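Local coordinates for protein 5'-deoxynucleotidase (Pyrococcus horikoshii, PDB 2CQZ) that probably hydrolyses 2'-deoxyribonucleoside 5'-phosphates to the deoxyribonucleoside and phosphate as a metal-dependent HD-domain 5'-deoxynucleotidase, at residues K7-V11 against V101-F105; V50-K56 against L161-D167. All blocks are in the same frame, centred on the assembly; numbering follows the deposited sequence.

Contact 1: residues K7-V11 against V101-F105; sequences KILLV and VFPEF
The N-terminal helix 5-11 packs against the linker between helices 90-100 and 106-114 through Lys7, Leu10 and Val11, whose side chains meet Val101, Phe102 and Glu104. Lys7 carries the polar half. Its CG stands anti to the backbone N (chi1 -176°), and the chain then bends at chi2 and chi3, which brings the ammonium group to the linker. There NZ donates to Val101 O at 2.7 Å, almost in line with the carbonyl bond (C=O...N angle 165°). The same nitrogen forms a salt bridge with Glu104, reaching OE2 at 2.9 Å on its syn side, so one ammonium group ties a backbone carbonyl to a carboxylate three residues on. The aliphatic part of the lysine runs past Phe102 in the opposite direction to that side chain, with CD 3.4 Å from Phe102 CE1.

The rest of the contact is apolar. Leu10 CD2 touches two neighbours on the linker, 3.9 Å from both Val101 CG1 and Phe102 CZ, while Val11 CG2 approaches Phe102 CZ at 4.0 Å. Within the linker, Val101 CG1 lies over the centre of one face of the Phe102 ring. A backbone hydrogen bond from Phe105 N to Phe102 O makes a turn in the linker, and Phe105 takes the N-cap position of the helix that follows. Leu72 touches both Val11 and Phe102, and Phe42 of a second subunit packs on Val11. The contact packs the N-terminal helix against an interhelical loop of the all-helical HD-domain fold, joining a buried phenylalanine and a lysine-glutamate salt bridge.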
loop_
_atom_site.group_PDB
_atom_site.type_symbol
_atom_site.label_atom_id
_atom_site.label_comp_id
_atom_site.label_asym_id
_atom_site.label_seq_id
_atom_site.Cartn_x
_atom_site.Cartn_y
_atom_site.Cartn_z
ATOM N N LYS A 7 0.625 -4.860 27.716
ATOM C CA LYS A 7 -0.797 -4.812 27.390
ATOM C C LYS A 7 -1.044 -3.800 26.278
ATOM O O LYS A 7 -1.723 -4.091 25.289
ATOM C CB LYS A 7 -1.606 -4.397 28.621
ATOM C CG LYS A 7 -3.102 -4.399 28.417
ATOM C CD LYS A 7 -3.701 -5.766 28.685
ATOM C CE LYS A 7 -3.671 -6.077 30.172
ATOM N NZ LYS A 7 -4.476 -7.269 30.535
ATOM N N ILE A 8 -0.496 -2.602 26.450
ATOM C CA ILE A 8 -0.661 -1.546 25.462
ATOM C C ILE A 8 -0.076 -1.947 24.101
ATOM O O ILE A 8 -0.678 -1.703 23.061
ATOM C CB ILE A 8 -0.007 -0.239 25.952
ATOM C CG1 ILE A 8 -0.670 0.204 27.258
ATOM C CG2 ILE A 8 -0.148 0.835 24.893
ATOM C CD1 ILE A 8 -0.032 1.386 27.906
ATOM N N LEU A 9 1.086 -2.583 24.111
ATOM C CA LEU A 9 1.721 -3.005 22.869
ATOM C C LEU A 9 0.866 -4.056 22.172
ATOM O O LEU A 9 0.830 -4.142 20.946
ATOM C CB LEU A 9 3.111 -3.580 23.154
ATOM C CG LEU A 9 4.225 -2.615 23.579
ATOM C CD1 LEU A 9 5.484 -3.421 23.900
ATOM C CD2 LEU A 9 4.500 -1.605 22.463
ATOM N N LEU A 10 0.184 -4.861 22.972
ATOM C CA LEU A 10 -0.692 -5.901 22.457
ATOM C C LEU A 10 -1.906 -5.270 21.765
ATOM O O LEU A 10 -2.256 -5.676 20.647
ATOM C CB LEU A 10 -1.187 -6.794 23.595
ATOM C CG LEU A 10 -2.265 -7.776 23.143
ATOM C CD1 LEU A 10 -1.728 -8.626 22.014
ATOM C CD2 LEU A 10 -2.709 -8.638 24.305
ATOM N N VAL A 11 -2.553 -4.303 22.429
ATOM C CA VAL A 11 -3.737 -3.644 21.863
ATOM C C VAL A 11 -3.404 -2.766 20.663
ATOM O O VAL A 11 -4.262 -2.536 19.812
ATOM C CB VAL A 11 -4.497 -2.800 22.945
ATOM C CG1 VAL A 11 -5.400 -1.728 22.292
ATOM C CG2 VAL A 11 -5.385 -3.698 23.797
ATOM N N VAL A 101 -6.975 -12.877 29.164
ATOM C CA VAL A 101 -6.115 -11.727 28.858
ATOM C C VAL A 101 -6.561 -10.336 29.332
ATOM O O VAL A 101 -5.724 -9.508 29.721
ATOM C CB VAL A 101 -5.840 -11.633 27.321
ATOM C CG1 VAL A 101 -4.910 -10.467 27.020
ATOM C CG2 VAL A 101 -5.234 -12.949 26.815
ATOM N N PHE A 102 -7.867 -10.073 29.260
ATOM C CA PHE A 102 -8.455 -8.780 29.656
ATOM C C PHE A 102 -9.522 -8.937 30.743
ATOM O O PHE A 102 -10.638 -8.432 30.607
ATOM C CB PHE A 102 -9.094 -8.095 28.427
ATOM C CG PHE A 102 -8.114 -7.794 27.328
ATOM C CD1 PHE A 102 -7.105 -6.857 27.520
ATOM C CD2 PHE A 102 -8.178 -8.472 26.117
ATOM C CE1 PHE A 102 -6.152 -6.630 26.545
ATOM C CE2 PHE A 102 -7.218 -8.245 25.123
ATOM C CZ PHE A 102 -6.212 -7.314 25.341
ATOM N N PRO A 103 -9.198 -9.642 31.836
ATOM C CA PRO A 103 -10.151 -9.859 32.930
ATOM C C PRO A 103 -10.743 -8.557 33.452
ATOM O O PRO A 103 -11.925 -8.494 33.789
ATOM C CB PRO A 103 -9.312 -10.603 33.968
ATOM C CG PRO A 103 -7.918 -10.063 33.711
ATOM C CD PRO A 103 -7.855 -10.113 32.219
ATOM N N GLU A 104 -9.921 -7.511 33.495
ATOM C CA GLU A 104 -10.378 -6.208 33.964
ATOM C C GLU A 104 -11.447 -5.629 33.059
ATOM O O GLU A 104 -12.200 -4.764 33.490
ATOM C CB GLU A 104 -9.232 -5.190 34.054
ATOM C CG GLU A 104 -8.609 -4.843 32.719
ATOM C CD GLU A 104 -7.653 -5.915 32.243
ATOM O OE1 GLU A 104 -7.921 -7.103 32.523
ATOM O OE2 GLU A 104 -6.643 -5.579 31.590
ATOM N N PHE A 105 -11.519 -6.079 31.809
ATOM C CA PHE A 105 -12.535 -5.546 30.908
ATOM C C PHE A 105 -13.642 -6.544 30.612
ATOM O O PHE A 105 -14.503 -6.277 29.771
ATOM C CB PHE A 105 -11.919 -5.085 29.576
ATOM C CG PHE A 105 -10.919 -3.967 29.714
ATOM C CD1 PHE A 105 -11.238 -2.805 30.413
ATOM C CD2 PHE A 105 -9.656 -4.075 29.126
ATOM C CE1 PHE A 105 -10.318 -1.767 30.526
ATOM C CE2 PHE A 105 -8.731 -3.050 29.230
ATOM C CZ PHE A 105 -9.062 -1.889 29.931
#

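Contact 2: residues V50-K56 against L161-D167; sequences VLEKRGK and LSKYLED
Tyr164 projects as a broad knob from the 3-10 turn 161-164 into a hollow between Leu51, near the end of helix 33-53, and Lys56 in the loop that follows. Lys56 CB rests over the ring centre in a CH-pi contact, 4.0 Å from the centroid and 8° off the normal. The rest of that chain crosses the ring at about a right angle, and its CE reaches Leu161 CD1 at 4.0 Å.

Leu51 in turn enters a second hollow, on the opposing segment. Its CD2 lies against Tyr164 CB, at 3.6 Å, and Leu165 CD2, while CD1 abuts the methyls of Leu161. Leu122 of helix 118-140 packs on both Leu51 and Leu161.

Beside this apolar pocket, Arg54 spans the gap with a chain extended from CG to NE. NH1 and NH2 grip Asp167 end-on, NH2 meeting OD2 at 2.8 Å and NH1 meeting OD1 at 3.1 Å, with the guanidinium and carboxylate planes 48° apart. NH1 also donates to Tyr164 O, and Val50 CG1 covers one guanidinium face. The salt bridge and the apolar packing join the C-terminal end of helix 33-53 to the start of helix 166-173 in the all-helical HD-domain fold.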
loop_
_atom_site.group_PDB
_atom_site.type_symbol
_atom_site.label_atom_id
_atom_site.label_comp_id
_atom_site.label_asym_id
_atom_site.label_seq_id
_atom_site.Cartn_x
_atom_site.Cartn_y
_atom_site.Cartn_z
ATOM N N VAL A 50 -26.628 13.706 22.095
ATOM C CA VAL A 50 -27.961 13.848 21.527
ATOM C C VAL A 50 -28.959 13.238 22.499
ATOM O O VAL A 50 -29.982 13.851 22.815
ATOM C CB VAL A 50 -28.078 13.136 20.167
ATOM C CG1 VAL A 50 -29.526 13.130 19.702
ATOM C CG2 VAL A 50 -27.221 13.842 19.146
ATOM N N LEU A 51 -28.652 12.030 22.977
ATOM C CA LEU A 51 -29.511 11.332 23.926
ATOM C C LEU A 51 -29.678 12.158 25.199
ATOM O O LEU A 51 -30.761 12.184 25.779
ATOM C CB LEU A 51 -28.934 9.947 24.263
ATOM C CG LEU A 51 -28.952 8.920 23.120
ATOM C CD1 LEU A 51 -28.340 7.609 23.575
ATOM C CD2 LEU A 51 -30.391 8.698 22.661
ATOM N N GLU A 52 -28.617 12.836 25.634
ATOM C CA GLU A 52 -28.710 13.671 26.835
ATOM C C GLU A 52 -29.721 14.799 26.631
ATOM O O GLU A 52 -30.566 15.033 27.491
ATOM C CB GLU A 52 -27.362 14.310 27.208
ATOM C CG GLU A 52 -26.219 13.341 27.529
ATOM C CD GLU A 52 -24.990 14.065 28.093
ATOM O OE1 GLU A 52 -24.822 15.282 27.808
ATOM O OE2 GLU A 52 -24.183 13.424 28.810
ATOM N N LYS A 53 -29.638 15.517 25.511
ATOM C CA LYS A 53 -30.599 16.601 25.286
ATOM C C LYS A 53 -32.004 16.072 25.014
ATOM O O LYS A 53 -32.943 16.865 24.890
ATOM C CB LYS A 53 -30.275 17.457 24.064
ATOM C CG LYS A 53 -28.827 17.812 23.759
ATOM C CD LYS A 53 -28.822 18.678 22.461
ATOM C CE LYS A 53 -27.425 18.784 21.852
ATOM N NZ LYS A 53 -27.142 17.695 20.852
ATOM N N ARG A 54 -32.159 14.762 24.860
ATOM C CA ARG A 54 -33.485 14.241 24.579
ATOM C C ARG A 54 -34.127 13.511 25.746
ATOM O O ARG A 54 -35.035 12.705 25.554
ATOM C CB ARG A 54 -33.452 13.351 23.339
ATOM C CG ARG A 54 -33.193 14.144 22.065
ATOM C CD ARG A 54 -33.253 13.276 20.816
ATOM N NE ARG A 54 -32.978 14.063 19.617
ATOM C CZ ARG A 54 -32.848 13.554 18.395
ATOM N NH1 ARG A 54 -32.970 12.245 18.201
ATOM N NH2 ARG A 54 -32.598 14.356 17.367
ATOM N N GLY A 55 -33.670 13.808 26.958
ATOM C CA GLY A 55 -34.251 13.171 28.122
ATOM C C GLY A 55 -33.709 11.793 28.458
ATOM O O GLY A 55 -33.862 11.321 29.586
ATOM N N LYS A 56 -33.081 11.128 27.495
ATOM C CA LYS A 56 -32.539 9.806 27.773
ATOM C C LYS A 56 -31.165 9.944 28.442
ATOM O O LYS A 56 -30.195 10.351 27.803
ATOM C CB LYS A 56 -32.434 9.000 26.477
ATOM C CG LYS A 56 -32.001 7.559 26.679
ATOM C CD LYS A 56 -32.922 6.815 27.636
ATOM C CE LYS A 56 -32.561 5.331 27.679
ATOM N NZ LYS A 56 -33.351 4.540 28.661
ATOM N N LEU A 161 -33.344 1.643 22.201
ATOM C CA LEU A 161 -32.670 2.934 22.191
ATOM C C LEU A 161 -32.786 3.715 20.883
ATOM O O LEU A 161 -32.773 4.945 20.907
ATOM C CB LEU A 161 -31.192 2.751 22.545
ATOM C CG LEU A 161 -30.429 4.031 22.874
ATOM C CD1 LEU A 161 -31.079 4.712 24.067
ATOM C CD2 LEU A 161 -28.983 3.698 23.177
ATOM N N SER A 162 -32.907 3.013 19.755
ATOM C CA SER A 162 -33.007 3.670 18.447
ATOM C C SER A 162 -34.201 4.619 18.368
ATOM O O SER A 162 -34.179 5.615 17.640
ATOM C CB SER A 162 -33.094 2.630 17.328
ATOM O OG SER A 162 -34.305 1.912 17.399
ATOM N N LYS A 163 -35.237 4.286 19.128
ATOM C CA LYS A 163 -36.453 5.079 19.224
ATOM C C LYS A 163 -36.121 6.576 19.364
ATOM O O LYS A 163 -36.811 7.432 18.804
ATOM C CB LYS A 163 -37.254 4.576 20.435
ATOM C CG LYS A 163 -37.861 5.669 21.303
ATOM C CD LYS A 163 -38.442 5.127 22.612
ATOM C CE LYS A 163 -39.002 6.274 23.461
ATOM N NZ LYS A 163 -39.685 5.832 24.711
ATOM N N TYR A 164 -35.058 6.887 20.108
ATOM C CA TYR A 164 -34.629 8.271 20.321
ATOM C C TYR A 164 -33.762 8.822 19.186
ATOM O O TYR A 164 -33.396 10.003 19.209
ATOM C CB TYR A 164 -33.828 8.374 21.616
ATOM C CG TYR A 164 -34.577 7.973 22.858
ATOM C CD1 TYR A 164 -35.357 8.897 23.556
ATOM C CD2 TYR A 164 -34.485 6.675 23.354
ATOM C CE1 TYR A 164 -36.025 8.536 24.728
ATOM C CE2 TYR A 164 -35.147 6.297 24.521
ATOM C CZ TYR A 164 -35.913 7.232 25.207
ATOM O OH TYR A 164 -36.537 6.868 26.385
ATOM N N LEU A 165 -33.442 7.981 18.198
ATOM C CA LEU A 165 -32.571 8.386 17.087
ATOM C C LEU A 165 -33.124 8.229 15.677
ATOM O O LEU A 165 -32.364 8.251 14.706
ATOM C CB LEU A 165 -31.269 7.602 17.162
ATOM C CG LEU A 165 -30.578 7.566 18.519
ATOM C CD1 LEU A 165 -29.494 6.516 18.477
ATOM C CD2 LEU A 165 -30.020 8.941 18.853
ATOM N N GLU A 166 -34.431 8.049 15.557
ATOM C CA GLU A 166 -35.071 7.879 14.249
ATOM C C GLU A 166 -34.622 8.889 13.166
ATOM O O GLU A 166 -34.209 8.512 12.054
ATOM C CB GLU A 166 -36.588 7.959 14.439
ATOM C CG GLU A 166 -37.368 8.348 13.192
ATOM C CD GLU A 166 -38.809 8.723 13.500
ATOM O OE1 GLU A 166 -39.121 8.956 14.690
ATOM O OE2 GLU A 166 -39.629 8.798 12.555
ATOM N N ASP A 167 -34.702 10.173 13.500
ATOM C CA ASP A 167 -34.323 11.227 12.571
ATOM C C ASP A 167 -32.943 10.981 11.979
ATOM O O ASP A 167 -32.730 11.119 10.768
ATOM C CB ASP A 167 -34.346 12.582 13.278
ATOM C CG ASP A 167 -33.369 12.650 14.448
ATOM O OD1 ASP A 167 -33.254 11.646 15.183
ATOM O OD2 ASP A 167 -32.727 13.709 14.643
#

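In the fold
The two contacts lie at separate edges of one helical domain, their centres 32 Å apart and their nearest atoms about 19 Å apart. Along the chain their segments alternate: 7-11, then 50-56, then 101-105, then 161-167. Contact 1 joins helix 5-11 to the linker before helix 106-114, and contact 2 joins the end of helix 33-53 to the start of helix 166-173. His36 of helix 33-53 and Asp127 of helix 118-140 bind the nickel ion together with His70 and Asp71, so contact 2 involves two helices that carry metal ligands. Contact 1 lies at subunit interfaces, whereas contact 2 is packing within one chain.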